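Local coordinates for protein PfkB family carbohydrate kinase (Listeria grayi DSM 20601, PDB 4GM6) that probably phosphorylates a carbohydrate or related substrate, acting as a kinase of the PfkB type, at residues 142-147 with 172-177; 33-38 with 82-87. All blocks are in the same frame, centred on the assembly; numbering follows the deposited sequence.

Contact 1: 142-147 with 172-177; sequences WDLSEL and VKIIRE
Leu-144 points its side chain at helix 165-180 and rests in the angle between Ile-174 and Glu-177, one helical turn apart. Its CB is directed toward that helix, and chi1 of -70° sets CG anti to the carbonyl carbon. The isobutyl fork then reaches both partners, and the side chain crosses each of theirs at a slant. CD1 lies 4.0 Å from Glu-177 CB and equally far from Glu-177 CG, so the aliphatic part of the glutamate does the touching. The Glu-177 carboxylate forms a long, weak ion pair with Arg-180. From Ile-174 it is the CD1 methyl that faces the fork of Leu-144. Its modelled approach to Leu-144 CD2 is too short for two carbons, so its exact placing is doubtful. In the ribokinase-like fold of this family, helix 165-180 is the longer of the two helices in the crossover from strand 153-157 to the parallel strand 184-188. Ile-174 also packs on Leu-154 of the first of these strands. The short helix 144-147 is N-capped by Asp-143. Asp-143 OD1 accepts from Glu-146 N at 3.2 Å through its anti lone pair. Ser-145 OG donates to Asp-143 OD1 on the syn side, at 2.7 Å and 19° out of the carboxylate plane. Just before the cap in sequence, Trp-142 NE1 is hydrogen-bonded to Phe-101 O of strand 97-104.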
ATOM      1  N   TRP C 142      37.993 -18.639   8.720  1.00 77.18           N
ATOM      2  CA  TRP C 142      38.491 -17.937   7.543  1.00 69.88           C
ATOM      3  C   TRP C 142      39.961 -18.234   7.257  1.00 81.22           C
ATOM      4  O   TRP C 142      40.830 -17.994   8.096  1.00 76.41           O
ATOM      5  CB  TRP C 142      38.298 -16.434   7.708  1.00 64.07           C
ATOM      6  CG  TRP C 142      36.856 -16.039   7.772  1.00 57.79           C
ATOM      7  CD1 TRP C 142      36.044 -15.750   6.723  1.00 54.96           C
ATOM      8  CD2 TRP C 142      36.055 -15.908   8.954  1.00 59.94           C
ATOM      9  NE1 TRP C 142      34.781 -15.436   7.174  1.00 54.89           N
ATOM     10  CE2 TRP C 142      34.762 -15.530   8.542  1.00 56.13           C
ATOM     11  CE3 TRP C 142      36.310 -16.073  10.322  1.00 64.27           C
ATOM     12  CZ2 TRP C 142      33.720 -15.308   9.448  1.00 59.21           C
ATOM     13  CZ3 TRP C 142      35.280 -15.862  11.219  1.00 65.33           C
ATOM     14  CH2 TRP C 142      33.997 -15.481  10.778  1.00 65.36           C
ATOM     15  N   ASP C 143      40.231 -18.751   6.062  1.00 81.33           N
ATOM     16  CA  ASP C 143      41.594 -18.897   5.589  1.00 76.76           C
ATOM     17  C   ASP C 143      42.140 -17.528   5.187  1.00 76.90           C
ATOM     18  O   ASP C 143      41.742 -16.969   4.168  1.00 80.47           O
ATOM     19  CB  ASP C 143      41.652 -19.874   4.412  1.00 84.17           C
ATOM     20  CG  ASP C 143      43.081 -20.205   4.002  1.00 85.40           C
ATOM     21  OD1 ASP C 143      43.719 -19.345   3.355  1.00 78.35           O
ATOM     22  OD2 ASP C 143      43.565 -21.317   4.325  1.00100.49           O
ATOM     23  N   LEU C 144      43.058 -16.991   5.991  1.00 77.54           N
ATOM     24  CA  LEU C 144      43.509 -15.604   5.830  1.00 79.81           C
ATOM     25  C   LEU C 144      44.237 -15.327   4.512  1.00 78.20           C
ATOM     26  O   LEU C 144      43.982 -14.310   3.867  1.00 75.52           O
ATOM     27  CB  LEU C 144      44.363 -15.158   7.024  1.00 85.76           C
ATOM     28  CG  LEU C 144      43.626 -14.971   8.354  1.00 87.58           C
ATOM     29  CD1 LEU C 144      44.531 -14.331   9.397  1.00101.02           C
ATOM     30  CD2 LEU C 144      42.365 -14.143   8.163  1.00 89.98           C
ATOM     31  N   SER C 145      45.142 -16.220   4.121  1.00 79.39           N
ATOM     32  CA  SER C 145      45.834 -16.084   2.840  1.00 87.96           C
ATOM     33  C   SER C 145      44.840 -15.930   1.680  1.00 84.82           C
ATOM     34  O   SER C 145      45.120 -15.244   0.694  1.00 92.17           O
ATOM     35  CB  SER C 145      46.800 -17.260   2.597  1.00 77.34           C
ATOM     36  OG  SER C 145      46.249 -18.508   3.009  1.00 83.98           O
ATOM     37  N   GLU C 146      43.678 -16.564   1.804  1.00 83.87           N
ATOM     38  CA  GLU C 146      42.660 -16.478   0.765  1.00 82.99           C
ATOM     39  C   GLU C 146      41.825 -15.218   0.956  1.00 76.93           C
ATOM     40  O   GLU C 146      41.422 -14.564  -0.011  1.00 77.35           O
ATOM     41  CB  GLU C 146      41.771 -17.728   0.772  1.00 81.22           C
ATOM     42  CG  GLU C 146      42.549 -19.027   0.606  1.00 84.91           C
ATOM     43  CD  GLU C 146      43.534 -18.958  -0.545  1.00125.72           C
ATOM     44  OE1 GLU C 146      44.577 -19.652  -0.492  1.00128.35           O
ATOM     45  OE2 GLU C 146      43.266 -18.195  -1.499  1.00125.66           O
ATOM     46  N   LEU C 147      41.582 -14.873   2.216  1.00 71.67           N
ATOM     47  CA  LEU C 147      40.751 -13.724   2.547  1.00 67.05           C
ATOM     48  C   LEU C 147      41.430 -12.420   2.155  1.00 82.92           C
ATOM     49  O   LEU C 147      40.759 -11.438   1.797  1.00 66.70           O
ATOM     50  CB  LEU C 147      40.443 -13.703   4.048  1.00 63.18           C
ATOM     51  CG  LEU C 147      39.602 -12.517   4.526  1.00 63.57           C
ATOM     52  CD1 LEU C 147      38.205 -12.602   3.934  1.00 59.87           C
ATOM     53  CD2 LEU C 147      39.536 -12.467   6.044  1.00 64.82           C
ATOM     54  N   VAL C 172      41.914  -7.655  15.353  1.00 58.34           N
ATOM     55  CA  VAL C 172      43.332  -7.363  15.577  1.00 68.61           C
ATOM     56  C   VAL C 172      44.239  -8.359  14.842  1.00 82.84           C
ATOM     57  O   VAL C 172      45.252  -7.950  14.232  1.00 80.70           O
ATOM     58  CB  VAL C 172      43.672  -7.277  17.084  1.00 63.18           C
ATOM     59  CG1 VAL C 172      45.191  -7.209  17.321  1.00 65.67           C
ATOM     60  CG2 VAL C 172      42.959  -6.075  17.692  1.00 65.36           C
ATOM     61  N   LYS C 173      43.878  -9.655  14.877  1.00 79.19           N
ATOM     62  CA  LYS C 173      44.723 -10.674  14.232  1.00 84.25           C
ATOM     63  C   LYS C 173      44.745 -10.491  12.719  1.00 73.89           C
ATOM     64  O   LYS C 173      45.734 -10.753  12.058  1.00 72.95           O
ATOM     65  CB  LYS C 173      44.265 -12.095  14.572  1.00 91.66           C
ATOM     66  CG  LYS C 173      44.529 -12.549  15.992  1.00 91.60           C
ATOM     67  CD  LYS C 173      43.953 -13.944  16.217  1.00109.83           C
ATOM     68  CE  LYS C 173      43.845 -14.287  17.703  1.00101.33           C
ATOM     69  NZ  LYS C 173      45.182 -14.510  18.330  1.00111.04           N
ATOM     70  N   ILE C 174      43.622 -10.050  12.156  1.00 62.56           N
ATOM     71  CA  ILE C 174      43.500  -9.895  10.694  1.00 73.15           C
ATOM     72  C   ILE C 174      44.265  -8.686  10.190  1.00 65.40           C
ATOM     73  O   ILE C 174      45.143  -8.827   9.275  1.00 76.02           O
ATOM     74  CB  ILE C 174      42.041  -9.784  10.236  1.00 74.20           C
ATOM     75  CG1 ILE C 174      41.254 -10.976  10.767  1.00 95.84           C
ATOM     76  CG2 ILE C 174      41.952  -9.685   8.710  1.00 84.19           C
ATOM     77  CD1 ILE C 174      41.888 -12.332  10.440  1.00105.09           C
ATOM     78  N   ILE C 175      43.972  -7.502  10.798  1.00 63.99           N
ATOM     79  CA  ILE C 175      44.757  -6.306  10.533  1.00 67.54           C
ATOM     80  C   ILE C 175      46.271  -6.590  10.613  1.00 64.42           C
ATOM     81  O   ILE C 175      47.014  -6.127   9.759  1.00 75.39           O
ATOM     82  CB  ILE C 175      44.399  -5.175  11.518  1.00 70.31           C
ATOM     83  CG1 ILE C 175      42.958  -4.712  11.289  1.00 64.26           C
ATOM     84  CG2 ILE C 175      45.389  -4.015  11.382  1.00 70.82           C
ATOM     85  CD1 ILE C 175      42.344  -3.981  12.472  1.00 66.95           C
ATOM     86  N   ARG C 176      46.739  -7.306  11.631  1.00 72.74           N
ATOM     87  CA  ARG C 176      48.171  -7.620  11.716  1.00 79.91           C
ATOM     88  C   ARG C 176      48.649  -8.480  10.565  1.00 86.76           C
ATOM     89  O   ARG C 176      49.655  -8.182   9.972  1.00 96.92           O
ATOM     90  CB  ARG C 176      48.537  -8.253  13.055  1.00 99.11           C
ATOM     91  CG  ARG C 176      48.623  -7.269  14.194  1.00 83.44           C
ATOM     92  CD  ARG C 176      49.006  -7.931  15.482  1.00 98.45           C
ATOM     93  NE  ARG C 176      48.767  -7.066  16.620  1.00106.58           N
ATOM     94  CZ  ARG C 176      48.465  -7.507  17.826  1.00112.38           C
ATOM     95  NH1 ARG C 176      48.360  -8.797  18.044  1.00108.36           N
ATOM     96  NH2 ARG C 176      48.252  -6.664  18.808  1.00113.72           N
ATOM     97  N   GLU C 177      47.897  -9.507  10.198  1.00 78.00           N
ATOM     98  CA  GLU C 177      48.277 -10.325   9.053  1.00 81.46           C
ATOM     99  C   GLU C 177      48.263  -9.402   7.829  1.00 74.38           C
ATOM    100  O   GLU C 177      49.229  -9.331   7.055  1.00 81.28           O
ATOM    101  CB  GLU C 177      47.298 -11.500   8.881  1.00 76.85           C
ATOM    102  CG  GLU C 177      47.515 -12.322   7.622  1.00 80.29           C
ATOM    103  CD  GLU C 177      48.712 -13.278   7.694  1.00106.09           C
ATOM    104  OE1 GLU C 177      49.678 -13.004   8.471  1.00 94.78           O
ATOM    105  OE2 GLU C 177      48.684 -14.311   6.960  1.00104.57           O
TER

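Contact 2: 33-38 with 82-87; sequences LLMRLS and NPIGKM
Met-35 meets Ile-84 and Met-87 through aliphatic and thioether atoms, and no flat group lies in the contact itself. The fold is that of the ribokinase-like PfkB kinases, with a small four-stranded lid sheet beside the main domain. Two planar groups nearby make polar bonds within their own segments: the guanidinium of Arg-36 in the strand and the amide of Asn-82 at the helix start. Arg-36 NH2 donates to Ser-38 OG at 3.2 Å, with the hydroxyl tilted 25° out of the guanidinium plane. The same guanidinium forms salt bridges to Asp-329 and Asp-287, so several partners fix its rotation. The Asn-82 amide caps helix 83-94. Asn-82 OD1 takes Gly-85 N at 2.9 Å, almost in line with the carbonyl bond and with an N-H...O angle of 170°. A second, weak bond comes from Ile-84 N.

Strand 34-38 is an inner strand of the lid. Helix 83-94 belongs to the main domain, following strand 73-79. The contact is therefore a seam between lid and main domain, purely apolar and buried. Met-35 also packs on Ile-53 and Leu-109. Tyr-113 of the second subunit touches both Met-35 and Ile-84, which puts the seam at the subunit interface. This is consistent with lid-to-lid pairing, as in ribokinase.

Met-35 holds CG anti to its backbone N and stays extended through chi2. It bends only at chi3, 56°, and this turn places the terminal methyl. The two side chains meet at an angle, with Met-35 CE 4.0 Å from Ile-84 CG2. Met-87 comes up from the next turn of the helix and packs on Ile-53 too. Met-87 CE sits 4.3 Å from Met-35 SD.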
ATOM      1  N   LEU C  33      25.796  -8.162   9.190  1.00 37.38           N
ATOM      2  CA  LEU C  33      24.631  -7.672   8.474  1.00 41.49           C
ATOM      3  C   LEU C  33      23.399  -7.728   9.369  1.00 43.84           C
ATOM      4  O   LEU C  33      23.179  -8.709  10.075  1.00 32.89           O
ATOM      5  CB  LEU C  33      24.363  -8.493   7.211  1.00 45.50           C
ATOM      6  CG  LEU C  33      25.238  -8.133   6.011  1.00 52.75           C
ATOM      7  CD1 LEU C  33      26.551  -8.887   6.140  1.00 43.00           C
ATOM      8  CD2 LEU C  33      24.555  -8.470   4.693  1.00 41.56           C
ATOM      9  N   LEU C  34      22.593  -6.673   9.325  1.00 34.16           N
ATOM     10  CA  LEU C  34      21.387  -6.593  10.140  1.00 33.09           C
ATOM     11  C   LEU C  34      20.184  -6.460   9.226  1.00 35.69           C
ATOM     12  O   LEU C  34      20.275  -5.890   8.135  1.00 32.11           O
ATOM     13  CB  LEU C  34      21.439  -5.359  11.055  1.00 28.67           C
ATOM     14  CG  LEU C  34      22.604  -5.333  12.033  1.00 38.24           C
ATOM     15  CD1 LEU C  34      22.620  -4.027  12.829  1.00 31.53           C
ATOM     16  CD2 LEU C  34      22.451  -6.535  12.950  1.00 34.40           C
ATOM     17  N   MET C  35      19.041  -6.958   9.657  1.00 30.49           N
ATOM     18  CA  MET C  35      17.837  -6.586   8.942  1.00 31.58           C
ATOM     19  C   MET C  35      17.219  -5.389   9.660  1.00 27.77           C
ATOM     20  O   MET C  35      16.936  -5.450  10.868  1.00 30.21           O
ATOM     21  CB  MET C  35      16.844  -7.728   8.852  1.00 27.43           C
ATOM     22  CG  MET C  35      15.532  -7.278   8.206  1.00 28.46           C
ATOM     23  SD  MET C  35      14.382  -8.623   7.864  1.00 38.30           S
ATOM     24  CE  MET C  35      14.198  -9.361   9.480  1.00 41.59           C
ATOM     25  N   ARG C  36      17.043  -4.291   8.943  1.00 23.47           N
ATOM     26  CA  ARG C  36      16.371  -3.152   9.537  1.00 27.96           C
ATOM     27  C   ARG C  36      14.870  -3.223   9.248  1.00 27.74           C
ATOM     28  O   ARG C  36      14.477  -3.559   8.135  1.00 27.68           O
ATOM     29  CB  ARG C  36      16.935  -1.818   9.041  1.00 26.48           C
ATOM     30  CG  ARG C  36      15.972  -0.711   9.429  1.00 28.58           C
ATOM     31  CD  ARG C  36      16.466   0.711   9.237  1.00 41.81           C
ATOM     32  NE  ARG C  36      17.266   0.972   8.047  1.00 30.58           N
ATOM     33  CZ  ARG C  36      17.001   1.911   7.132  1.00 33.10           C
ATOM     34  NH1 ARG C  36      17.829   2.093   6.120  1.00 32.55           N
ATOM     35  NH2 ARG C  36      15.919   2.653   7.206  1.00 34.07           N
ATOM     36  N   LEU C  37      14.050  -2.927  10.257  1.00 25.80           N
ATOM     37  CA  LEU C  37      12.575  -2.917  10.133  1.00 24.52           C
ATOM     38  C   LEU C  37      12.047  -1.544  10.506  1.00 29.30           C
ATOM     39  O   LEU C  37      12.130  -1.149  11.665  1.00 28.10           O
ATOM     40  CB  LEU C  37      11.968  -3.993  11.031  1.00 26.04           C
ATOM     41  CG  LEU C  37      12.516  -5.387  10.660  1.00 30.49           C
ATOM     42  CD1 LEU C  37      12.906  -6.183  11.891  1.00 44.49           C
ATOM     43  CD2 LEU C  37      11.513  -6.170   9.852  1.00 31.25           C
ATOM     44  N   SER C  38      11.484  -0.845   9.517  1.00 23.18           N
ATOM     45  CA  SER C  38      11.236   0.596   9.576  1.00 26.02           C
ATOM     46  C   SER C  38       9.745   0.924   9.532  1.00 25.87           C
ATOM     47  O   SER C  38       9.018   0.311   8.754  1.00 21.04           O
ATOM     48  CB  SER C  38      11.859   1.246   8.328  1.00 21.67           C
ATOM     49  OG  SER C  38      13.208   1.551   8.555  1.00 36.03           O
ATOM     50  N   ASN C  82      19.323 -19.974   7.561  1.00 44.84           N
ATOM     51  CA  ASN C  82      17.877 -19.969   7.405  1.00 45.23           C
ATOM     52  C   ASN C  82      17.461 -18.892   6.404  1.00 42.38           C
ATOM     53  O   ASN C  82      18.296 -18.092   5.981  1.00 44.67           O
ATOM     54  CB  ASN C  82      17.164 -19.836   8.767  1.00 41.40           C
ATOM     55  CG  ASN C  82      17.285 -18.447   9.382  1.00 46.55           C
ATOM     56  OD1 ASN C  82      17.467 -17.445   8.690  1.00 42.60           O
ATOM     57  ND2 ASN C  82      17.158 -18.384  10.702  1.00 43.60           N
ATOM     58  N   PRO C  83      16.177 -18.878   6.002  1.00 45.05           N
ATOM     59  CA  PRO C  83      15.685 -17.921   5.006  1.00 42.57           C
ATOM     60  C   PRO C  83      15.971 -16.447   5.328  1.00 52.15           C
ATOM     61  O   PRO C  83      16.130 -15.630   4.422  1.00 37.91           O
ATOM     62  CB  PRO C  83      14.174 -18.177   4.985  1.00 40.86           C
ATOM     63  CG  PRO C  83      14.039 -19.615   5.374  1.00 38.15           C
ATOM     64  CD  PRO C  83      15.177 -19.917   6.321  1.00 47.39           C
ATOM     65  N   ILE C  84      16.052 -16.093   6.601  1.00 42.17           N
ATOM     66  CA  ILE C  84      16.312 -14.702   6.932  1.00 36.62           C
ATOM     67  C   ILE C  84      17.796 -14.414   6.703  1.00 45.48           C
ATOM     68  O   ILE C  84      18.166 -13.424   6.062  1.00 35.81           O
ATOM     69  CB  ILE C  84      15.877 -14.403   8.372  1.00 36.36           C
ATOM     70  CG1 ILE C  84      14.467 -14.967   8.593  1.00 37.13           C
ATOM     71  CG2 ILE C  84      15.960 -12.913   8.656  1.00 35.42           C
ATOM     72  CD1 ILE C  84      13.386 -14.252   7.800  1.00 43.17           C
ATOM     73  N   GLY C  85      18.651 -15.301   7.195  1.00 39.63           N
ATOM     74  CA  GLY C  85      20.073 -15.223   6.866  1.00 43.00           C
ATOM     75  C   GLY C  85      20.288 -15.175   5.357  1.00 49.47           C
ATOM     76  O   GLY C  85      21.172 -14.475   4.866  1.00 46.16           O
ATOM     77  N   LYS C  86      19.474 -15.916   4.614  1.00 38.74           N
ATOM     78  CA  LYS C  86      19.591 -15.951   3.164  1.00 43.65           C
ATOM     79  C   LYS C  86      19.327 -14.585   2.535  1.00 38.22           C
ATOM     80  O   LYS C  86      19.935 -14.234   1.533  1.00 42.42           O
ATOM     81  CB  LYS C  86      18.638 -16.998   2.588  1.00 49.22           C
ATOM     82  CG  LYS C  86      18.959 -17.474   1.175  1.00 61.61           C
ATOM     83  CD  LYS C  86      18.216 -18.769   0.861  1.00 70.31           C
ATOM     84  CE  LYS C  86      18.021 -18.990  -0.636  1.00 90.30           C
ATOM     85  NZ  LYS C  86      16.846 -18.239  -1.173  1.00 69.13           N
ATOM     86  N   MET C  87      18.419 -13.812   3.124  1.00 33.17           N
ATOM     87  CA  MET C  87      18.059 -12.516   2.580  1.00 30.81           C
ATOM     88  C   MET C  87      19.287 -11.630   2.630  1.00 34.60           C
ATOM     89  O   MET C  87      19.540 -10.822   1.734  1.00 35.10           O
ATOM     90  CB  MET C  87      16.890 -11.897   3.379  1.00 35.56           C
ATOM     91  CG  MET C  87      15.560 -12.641   3.189  1.00 39.30           C
ATOM     92  SD  MET C  87      14.217 -12.108   4.289  1.00 46.06           S
ATOM     93  CE  MET C  87      14.144 -10.375   3.923  1.00 31.81           C
TER

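How the contacts relate
From the N terminus, the chain leaves strand 27-30 of the main sheet and enters the lid at strand 34-38. Contact 2 closes the loop that runs on through lid strand 50-56, helix 58-68 and strand 73-79. The chain then passes along strand 97-104 and returns to the lid for strands 111-115 and 124-128. Contact 1 opens after that excursion. It closes a shorter loop holding strand 153-157 and helix 158-163. The two contacts follow in series and neither nest nor cross. The centres of contact 1 and contact 2 are about 26 Å apart. Contact 2 ties lid to main domain; contact 1 joins two helices of the main domain.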